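Local atomic coordinates of RNA-binding protein with serine-rich domain 1 (Homo sapiens, PDB entry 4A8X), a protein that is an auxiliary component of the splicing-dependent exon junction complex on mRNA and, through its RNA-recognition-motif (RRM) domain, takes part in forming the ASAP complex. Residues A[26-31]-A[60-65]; A[37-40]-A[46-49]; A[65-70]-A[75-80]. All blocks are in the same frame, centred on the assembly; numbering follows the deposited sequence.

Contact 1: A[26-31]-A[60-65]; sequences STYGKI and AEKALK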
loop_
_atom_site.group_PDB
_atom_site.type_symbol
_atom_site.label_atom_id
_atom_site.label_comp_id
_atom_site.label_asym_id
_atom_site.label_seq_id
_atom_site.Cartn_x
_atom_site.Cartn_y
_atom_site.Cartn_z
ATOM N N SER A 26 12.538 -13.541 -5.455
ATOM C CA SER A 26 13.106 -14.890 -5.400
ATOM C C SER A 26 12.342 -15.805 -6.352
ATOM O O SER A 26 12.869 -16.838 -6.797
ATOM C CB SER A 26 13.062 -15.441 -3.979
ATOM O OG SER A 26 14.113 -14.867 -3.211
ATOM N N THR A 27 11.110 -15.425 -6.679
ATOM C CA THR A 27 10.359 -16.083 -7.756
ATOM C C THR A 27 11.215 -16.223 -9.032
ATOM O O THR A 27 11.000 -17.149 -9.811
ATOM C CB THR A 27 9.037 -15.296 -8.135
ATOM O OG1 THR A 27 8.222 -15.125 -6.974
ATOM C CG2 THR A 27 8.195 -16.065 -9.184
ATOM N N TYR A 28 12.143 -15.288 -9.259
ATOM C CA TYR A 28 12.804 -15.181 -10.562
ATOM C C TYR A 28 14.259 -15.677 -10.539
ATOM O O TYR A 28 14.901 -15.739 -11.585
ATOM C CB TYR A 28 12.677 -13.745 -11.158
ATOM C CG TYR A 28 11.231 -13.362 -11.249
ATOM C CD1 TYR A 28 10.412 -13.936 -12.191
ATOM C CD2 TYR A 28 10.652 -12.462 -10.340
ATOM C CE1 TYR A 28 9.062 -13.644 -12.270
ATOM C CE2 TYR A 28 9.283 -12.179 -10.397
ATOM C CZ TYR A 28 8.503 -12.755 -11.375
ATOM O OH TYR A 28 7.156 -12.492 -11.461
ATOM N N GLY A 29 14.775 -16.028 -9.361
ATOM C CA GLY A 29 16.135 -16.518 -9.281
ATOM C C GLY A 29 16.679 -16.382 -7.886
ATOM O O GLY A 29 15.984 -15.932 -6.986
ATOM N N LYS A 30 17.930 -16.776 -7.719
ATOM C CA LYS A 30 18.611 -16.704 -6.445
ATOM C C LYS A 30 19.156 -15.298 -6.219
ATOM O O LYS A 30 19.927 -14.788 -7.022
ATOM C CB LYS A 30 19.801 -17.658 -6.435
ATOM C CG LYS A 30 20.415 -17.831 -5.077
ATOM C CD LYS A 30 19.497 -18.621 -4.152
ATOM C CE LYS A 30 20.076 -18.714 -2.735
ATOM N NZ LYS A 30 19.224 -19.543 -1.806
ATOM N N ILE A 31 18.775 -14.707 -5.103
ATOM C CA ILE A 31 19.171 -13.349 -4.783
ATOM C C ILE A 31 20.447 -13.395 -3.949
ATOM O O ILE A 31 20.526 -14.098 -2.940
ATOM C CB ILE A 31 18.064 -12.611 -4.027
ATOM C CG1 ILE A 31 16.829 -12.484 -4.937
ATOM C CG2 ILE A 31 18.569 -11.254 -3.621
ATOM C CD1 ILE A 31 15.678 -11.754 -4.350
ATOM N N ALA A 60 18.176 -12.065 -13.693
ATOM C CA ALA A 60 17.873 -10.626 -13.728
ATOM C C ALA A 60 17.011 -10.247 -14.932
ATOM O O ALA A 60 16.025 -9.485 -14.809
ATOM C CB ALA A 60 19.164 -9.791 -13.683
ATOM N N GLU A 61 17.372 -10.769 -16.100
ATOM C CA GLU A 61 16.558 -10.613 -17.301
ATOM C C GLU A 61 15.112 -11.076 -17.077
ATOM O O GLU A 61 14.159 -10.401 -17.493
ATOM C CB GLU A 61 17.157 -11.466 -18.433
ATOM C CG GLU A 61 16.703 -11.081 -19.793
ATOM C CD GLU A 61 17.663 -11.628 -20.856
ATOM O OE1 GLU A 61 18.725 -11.007 -21.085
ATOM O OE2 GLU A 61 17.375 -12.693 -21.427
ATOM N N LYS A 62 14.960 -12.220 -16.432
ATOM C CA LYS A 62 13.637 -12.796 -16.162
ATOM C C LYS A 62 12.826 -11.889 -15.254
ATOM O O LYS A 62 11.614 -11.677 -15.475
ATOM C CB LYS A 62 13.751 -14.158 -15.494
ATOM C CG LYS A 62 12.441 -14.975 -15.559
ATOM C CD LYS A 62 12.584 -16.350 -14.911
ATOM C CE LYS A 62 11.214 -17.033 -14.750
ATOM N NZ LYS A 62 11.325 -18.442 -14.233
ATOM N N ALA A 63 13.488 -11.388 -14.225
ATOM C CA ALA A 63 12.816 -10.475 -13.289
ATOM C C ALA A 63 12.357 -9.218 -14.000
ATOM O O ALA A 63 11.232 -8.741 -13.795
ATOM C CB ALA A 63 13.722 -10.105 -12.142
ATOM N N LEU A 64 13.229 -8.662 -14.820
ATOM C CA LEU A 64 12.888 -7.449 -15.570
ATOM C C LEU A 64 11.715 -7.710 -16.529
ATOM O O LEU A 64 10.804 -6.905 -16.640
ATOM C CB LEU A 64 14.103 -6.975 -16.371
ATOM C CG LEU A 64 15.318 -6.474 -15.570
ATOM C CD1 LEU A 64 16.512 -6.221 -16.480
ATOM C CD2 LEU A 64 14.974 -5.178 -14.820
ATOM N N LYS A 65 11.804 -8.829 -17.240
ATOM C CA LYS A 65 10.756 -9.324 -18.136
ATOM C C LYS A 65 9.347 -9.385 -17.470
ATOM O O LYS A 65 8.373 -8.844 -18.022
ATOM C CB LYS A 65 11.217 -10.705 -18.653
ATOM C CG LYS A 65 10.421 -11.305 -19.772
ATOM C CD LYS A 65 11.041 -12.638 -20.266
ATOM C CE LYS A 65 9.968 -13.521 -20.911
ATOM N NZ LYS A 65 10.451 -14.868 -21.324
HETATM O O HOH W 1 12.366 -18.830 -11.777
#

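Contact 2: A[37-40]-A[46-49]; sequences PVER and SKGY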
loop_
_atom_site.group_PDB
_atom_site.type_symbol
_atom_site.label_atom_id
_atom_site.label_comp_id
_atom_site.label_asym_id
_atom_site.label_seq_id
_atom_site.Cartn_x
_atom_site.Cartn_y
_atom_site.Cartn_z
ATOM N N PRO A 37 17.226 1.191 1.062
ATOM C CA PRO A 37 17.583 2.274 1.982
ATOM C C PRO A 37 16.346 2.826 2.694
ATOM O O PRO A 37 15.237 2.810 2.145
ATOM C CB PRO A 37 18.205 3.327 1.068
ATOM C CG PRO A 37 18.614 2.575 -0.180
ATOM C CD PRO A 37 17.586 1.508 -0.330
ATOM N N VAL A 38 16.558 3.304 3.916
ATOM C CA VAL A 38 15.479 3.798 4.765
ATOM C C VAL A 38 15.580 5.303 4.915
ATOM O O VAL A 38 16.637 5.877 4.701
ATOM C CB VAL A 38 15.564 3.191 6.182
ATOM C CG1 VAL A 38 15.542 1.687 6.097
ATOM C CG2 VAL A 38 16.830 3.684 6.914
ATOM N N GLU A 39 14.480 5.936 5.307
ATOM C CA GLU A 39 14.484 7.376 5.557
ATOM C C GLU A 39 15.416 7.695 6.745
ATOM O O GLU A 39 15.244 7.167 7.854
ATOM C CB GLU A 39 13.058 7.881 5.788
ATOM C CG GLU A 39 12.179 7.858 4.537
ATOM C CD GLU A 39 12.514 8.983 3.560
ATOM O OE1 GLU A 39 13.359 9.830 3.909
ATOM O OE2 GLU A 39 11.948 9.007 2.441
ATOM N N ARG A 40 16.426 8.516 6.481
ATOM C CA ARG A 40 17.384 8.949 7.505
ATOM C C ARG A 40 16.702 9.338 8.820
ATOM O O ARG A 40 17.009 8.799 9.890
ATOM C CB ARG A 40 18.207 10.132 6.985
ATOM C CG ARG A 40 19.181 9.765 5.882
ATOM C CD ARG A 40 20.024 10.961 5.415
ATOM N NE ARG A 40 20.962 10.578 4.351
ATOM C CZ ARG A 40 21.861 11.395 3.797
ATOM N NH1 ARG A 40 21.953 12.658 4.200
ATOM N NH2 ARG A 40 22.669 10.948 2.835
ATOM N N SER A 46 10.942 3.067 4.299
ATOM C CA SER A 46 11.862 2.954 3.168
ATOM C C SER A 46 11.807 4.233 2.346
ATOM O O SER A 46 10.934 5.082 2.570
ATOM C CB SER A 46 11.470 1.748 2.293
ATOM O OG SER A 46 10.424 2.130 1.410
ATOM N N LYS A 47 12.730 4.382 1.401
ATOM C CA LYS A 47 12.676 5.464 0.437
ATOM C C LYS A 47 11.885 5.115 -0.828
ATOM O O LYS A 47 11.852 5.893 -1.786
ATOM C CB LYS A 47 14.095 5.864 0.052
ATOM C CG LYS A 47 14.884 6.539 1.167
ATOM C CD LYS A 47 16.155 7.146 0.583
ATOM C CE LYS A 47 17.010 7.868 1.614
ATOM N NZ LYS A 47 17.873 6.913 2.385
ATOM N N GLY A 48 11.268 3.939 -0.864
ATOM C CA GLY A 48 10.384 3.606 -1.975
ATOM C C GLY A 48 11.062 2.904 -3.141
ATOM O O GLY A 48 10.493 2.805 -4.219
ATOM N N TYR A 49 12.275 2.405 -2.911
ATOM C CA TYR A 49 12.961 1.636 -3.927
ATOM C C TYR A 49 13.903 0.587 -3.311
ATOM O O TYR A 49 14.202 0.641 -2.113
ATOM C CB TYR A 49 13.718 2.557 -4.853
ATOM C CG TYR A 49 14.887 3.275 -4.230
ATOM C CD1 TYR A 49 16.124 2.671 -4.126
ATOM C CD2 TYR A 49 14.734 4.568 -3.730
ATOM C CE1 TYR A 49 17.210 3.350 -3.544
ATOM C CE2 TYR A 49 15.796 5.252 -3.161
ATOM C CZ TYR A 49 17.031 4.639 -3.069
ATOM O OH TYR A 49 18.071 5.327 -2.493
HETATM O O HOH W 2 14.206 2.363 -0.059
HETATM O O HOH W 3 9.743 7.412 1.963
#

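Contact 3: A[65-70]-A[75-80]; sequences KHMDGG and QEITAT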
loop_
_atom_site.group_PDB
_atom_site.type_symbol
_atom_site.label_atom_id
_atom_site.label_comp_id
_atom_site.label_asym_id
_atom_site.label_seq_id
_atom_site.Cartn_x
_atom_site.Cartn_y
_atom_site.Cartn_z
ATOM N N LYS A 65 11.804 -8.829 -17.240
ATOM C CA LYS A 65 10.756 -9.324 -18.136
ATOM C C LYS A 65 9.347 -9.385 -17.470
ATOM O O LYS A 65 8.373 -8.844 -18.022
ATOM C CB LYS A 65 11.217 -10.705 -18.653
ATOM C CG LYS A 65 10.421 -11.305 -19.772
ATOM C CD LYS A 65 11.041 -12.638 -20.266
ATOM C CE LYS A 65 9.968 -13.521 -20.911
ATOM N NZ LYS A 65 10.451 -14.868 -21.324
ATOM N N HIS A 66 9.251 -10.002 -16.284
ATOM C CA HIS A 66 7.973 -10.187 -15.579
ATOM C C HIS A 66 7.531 -9.028 -14.686
ATOM O O HIS A 66 6.351 -8.926 -14.363
ATOM C CB HIS A 66 8.006 -11.473 -14.743
ATOM C CG HIS A 66 8.124 -12.712 -15.576
ATOM N ND1 HIS A 66 9.234 -12.982 -16.344
ATOM C CD2 HIS A 66 7.255 -13.724 -15.798
ATOM C CE1 HIS A 66 9.051 -14.122 -16.997
ATOM N NE2 HIS A 66 7.861 -14.590 -16.679
ATOM N N MET A 67 8.443 -8.167 -14.257
ATOM C CA MET A 67 8.071 -7.201 -13.216
ATOM C C MET A 67 8.271 -5.708 -13.534
ATOM O O MET A 67 7.832 -4.864 -12.763
ATOM C CB MET A 67 8.775 -7.547 -11.904
ATOM C CG MET A 67 8.158 -8.745 -11.186
ATOM S SD MET A 67 6.395 -8.592 -10.728
ATOM C CE MET A 67 6.504 -7.633 -9.191
ATOM N N ASP A 68 8.893 -5.365 -14.658
ATOM C CA ASP A 68 8.965 -3.972 -15.036
ATOM C C ASP A 68 7.578 -3.639 -15.572
ATOM O O ASP A 68 7.187 -4.153 -16.610
ATOM C CB ASP A 68 10.007 -3.699 -16.097
ATOM C CG ASP A 68 10.038 -2.247 -16.481
ATOM O OD1 ASP A 68 9.961 -1.363 -15.594
ATOM O OD2 ASP A 68 10.138 -1.971 -17.675
ATOM N N GLY A 69 6.799 -2.864 -14.825
ATOM C CA GLY A 69 5.387 -2.720 -15.157
ATOM C C GLY A 69 4.455 -3.653 -14.421
ATOM O O GLY A 69 3.234 -3.593 -14.616
ATOM N N GLY A 70 5.019 -4.517 -13.566
ATOM C CA GLY A 70 4.244 -5.413 -12.725
ATOM C C GLY A 70 3.681 -4.579 -11.561
ATOM O O GLY A 70 3.815 -3.334 -11.543
ATOM N N GLN A 75 0.163 -1.097 -6.579
ATOM C CA GLN A 75 0.823 -0.036 -7.307
ATOM C C GLN A 75 1.748 -0.615 -8.387
ATOM O O GLN A 75 2.485 -1.580 -8.159
ATOM C CB GLN A 75 1.634 0.845 -6.328
ATOM C CG GLN A 75 2.234 2.084 -6.964
ATOM C CD GLN A 75 2.489 3.154 -5.934
ATOM O OE1 GLN A 75 1.557 3.852 -5.501
ATOM N NE2 GLN A 75 3.748 3.253 -5.482
ATOM N N GLU A 76 1.703 -0.024 -9.572
ATOM C CA GLU A 76 2.614 -0.402 -10.643
ATOM C C GLU A 76 4.076 0.001 -10.328
ATOM O O GLU A 76 4.346 1.109 -9.852
ATOM C CB GLU A 76 2.138 0.168 -11.963
ATOM C CG GLU A 76 3.008 -0.219 -13.153
ATOM C CD GLU A 76 2.430 0.194 -14.513
ATOM O OE1 GLU A 76 1.179 0.206 -14.683
ATOM O OE2 GLU A 76 3.252 0.489 -15.410
ATOM N N ILE A 77 5.016 -0.930 -10.540
ATOM C CA ILE A 77 6.433 -0.692 -10.178
ATOM C C ILE A 77 7.289 -0.636 -11.448
ATOM O O ILE A 77 6.840 -1.012 -12.525
ATOM C CB ILE A 77 7.033 -1.815 -9.273
ATOM C CG1 ILE A 77 7.008 -3.151 -10.015
ATOM C CG2 ILE A 77 6.280 -1.943 -7.918
ATOM C CD1 ILE A 77 8.068 -4.117 -9.525
ATOM N N THR A 78 8.492 -0.114 -11.316
ATOM C CA THR A 78 9.477 -0.096 -12.408
ATOM C C THR A 78 10.595 -1.095 -12.052
ATOM O O THR A 78 10.872 -1.317 -10.879
ATOM C CB THR A 78 10.106 1.291 -12.591
ATOM O OG1 THR A 78 10.774 1.708 -11.379
ATOM C CG2 THR A 78 9.034 2.325 -12.975
ATOM N N ALA A 79 11.195 -1.708 -13.057
ATOM C CA ALA A 79 12.330 -2.606 -12.847
ATOM C C ALA A 79 13.342 -2.343 -13.954
ATOM O O ALA A 79 12.997 -2.367 -15.140
ATOM C CB ALA A 79 11.882 -4.061 -12.841
ATOM N N THR A 80 14.572 -2.012 -13.578
ATOM C CA THR A 80 15.550 -1.632 -14.592
ATOM C C THR A 80 16.943 -2.138 -14.239
ATOM O O THR A 80 17.347 -2.153 -13.075
ATOM C CB THR A 80 15.613 -0.088 -14.790
ATOM O OG1 THR A 80 16.480 0.460 -13.815
ATOM C CG2 THR A 80 14.261 0.557 -14.612
#

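Contact 1: A[26-31]-A[60-65]
Tyr28, in the loop after helix 18-26, leans its CB and the root of its ring on Ala63 of helix 57-67. This is the tight half of the contact: Tyr28 CB lies 3.9 Å from Ala63 CB, and Tyr28 CG lies 3.9 Å from Ala63 CA. The methyl of alanine is small enough to let the loop come this close, Tyr28 CA and Ala63 CA being 5.4 Å apart. Tyr28 CG stands anti to its own carbonyl carbon (chi1 -56°), which lays the ring along the helix, with Ala63 CA approaching it obliquely. The looser half is built by Lys62, whose extended chain crosses the tyrosine side chain at about a right angle and touches Tyr28 CD1 with CG at 4.1 Å. Beyond the ring its ammonium reaches a water, which accepts from Lys62 NZ at 2.7 Å and donates to Thr27 O at 2.9 Å, so on the exposed side one water bridges Lys62 to the loop backbone. With an alanine here in place of Tyr28, Ala63 and the aliphatic part of Lys62 would probably lose the ring that packs against them, leaving a gap. Farther along, the Tyr28 ring meets the His66 ring, an apolar side chain of another protein packs on Tyr28, and Ala63 also rests on Phe54 of strand 46-54, so the contact ties the end of helix 18-26 to helix 57-67 over the sheet.

Contact 2: A[37-40]-A[46-49]
Lys47 runs out nearly straight and then bends at its last torsion (chi4 82°), which swings NZ to Val38 O, while a chi1 of 68° places Tyr49 CG between its backbone N and carbonyl carbon and turns the ring to Pro37. The two segments form the loop end of the beta hairpin made by strands 31-39 and 46-54 of the RRM sheet. Val38 and Ser46 are an antiparallel non-hydrogen-bonded pair, Val38 CA and Ser46 CA lying 4.0 Å apart. Pro37 crosses Tyr49 at about a right angle, its CD 3.7 Å from Tyr49 CE1; the Tyr49 ring also meets that of His8. At Lys47 and Gly48 the regular pairing is broken, and a water sits between the backbones: it donates to Tyr49 O and accepts from Lys47 N, which also bonds directly to Pro37 O at 3.1 Å. Ser46 OG accepts from Gly48 N at 3.0 Å, an ST turn that fixes the bend where glycine takes a positive phi. A second water donates to both Glu39 OE2 and Ser46 O. Lys47 NZ meets Val38 O at 2.8 Å from above the carbonyl plane, 46° out of it.

Contact 3: A[65-70]-A[75-80]
Asp68 sends its carboxylate across to strand 75-82, where OD1 accepts from Ala79 N at 2.8 Å in a nearly straight bond (170° at the hydrogen). The oxygen is met on its anti side, with the donor 30° out of the carboxylate plane. The extended first torsion of Asp68 (chi1 179°) carries the group away from its own N and over the strand, and Asp68 CB lies 3.8 Å from Ala79 CB. A side-chain oxygen thus takes the role of a backbone acceptor for Ala79 N, although Asp68 OD1 also lies 3.2 Å from Ala79 O, two acceptors that do not bond. Next along, the main chain takes over: Gly69 N gives to Ile77 O at 3.0 Å, and Ile77 N gives to Gly70 O at 2.9 Å, so both polar backbone atoms of Ile77 are paired across the contact. Gly70 O also receives a CA-H...O contact from Glu76. Met67 O is used within its own segment, accepting from Gly70 N to close the type II turn from Met67 to Gly70. The positive phi of Gly69 suits this turn, and a side chain on Gly70 would run into the Met67 sulfur.

Next to these bonds, Ile77 CD1 lies 3.3 Å from Met67 O, against the carbonyl that accepts from Gly70 N, and 3.9 Å from Met67 CE. Phe25 of helix 18-26 and Ile72 touch both Met67 and Ile77, while Ile9 packs on Ile77. Gln75 NE2 bonds to Arg11 O, and Thr78 and Thr80 make backbone bonds to Gly10 and His8 of strand 6-10. Here helix 57-67 ends in a turn that leads through short strand 71-72 into strand 75-82, the alpha-to-beta connection of the RRM beta-alpha-beta-beta-alpha-beta fold, with an extra short strand before the last.

All three contacts belong to one RRM domain. Along the chain, contact 2 is nested within the loop closed by contact 1, and contact 3 follows in series. Contacts 1 and 3 are neighbours, their centres 12 Å apart; they share Lys65 and helix 57-67, and touch where Tyr28 meets His66 and Met67 and where Leu64 packs on Ala79. Contact 2 lies across the chain's centre from contact 1, about 22 Å away between centres, at the hairpin of strands 31-39 and 46-54. Contacts 2 and 3, with centres about 19 Å apart, reach the same sheet. Side chains of other proteins pack on Tyr28, His66 and Met67, consistent with the domain's part in ASAP assembly.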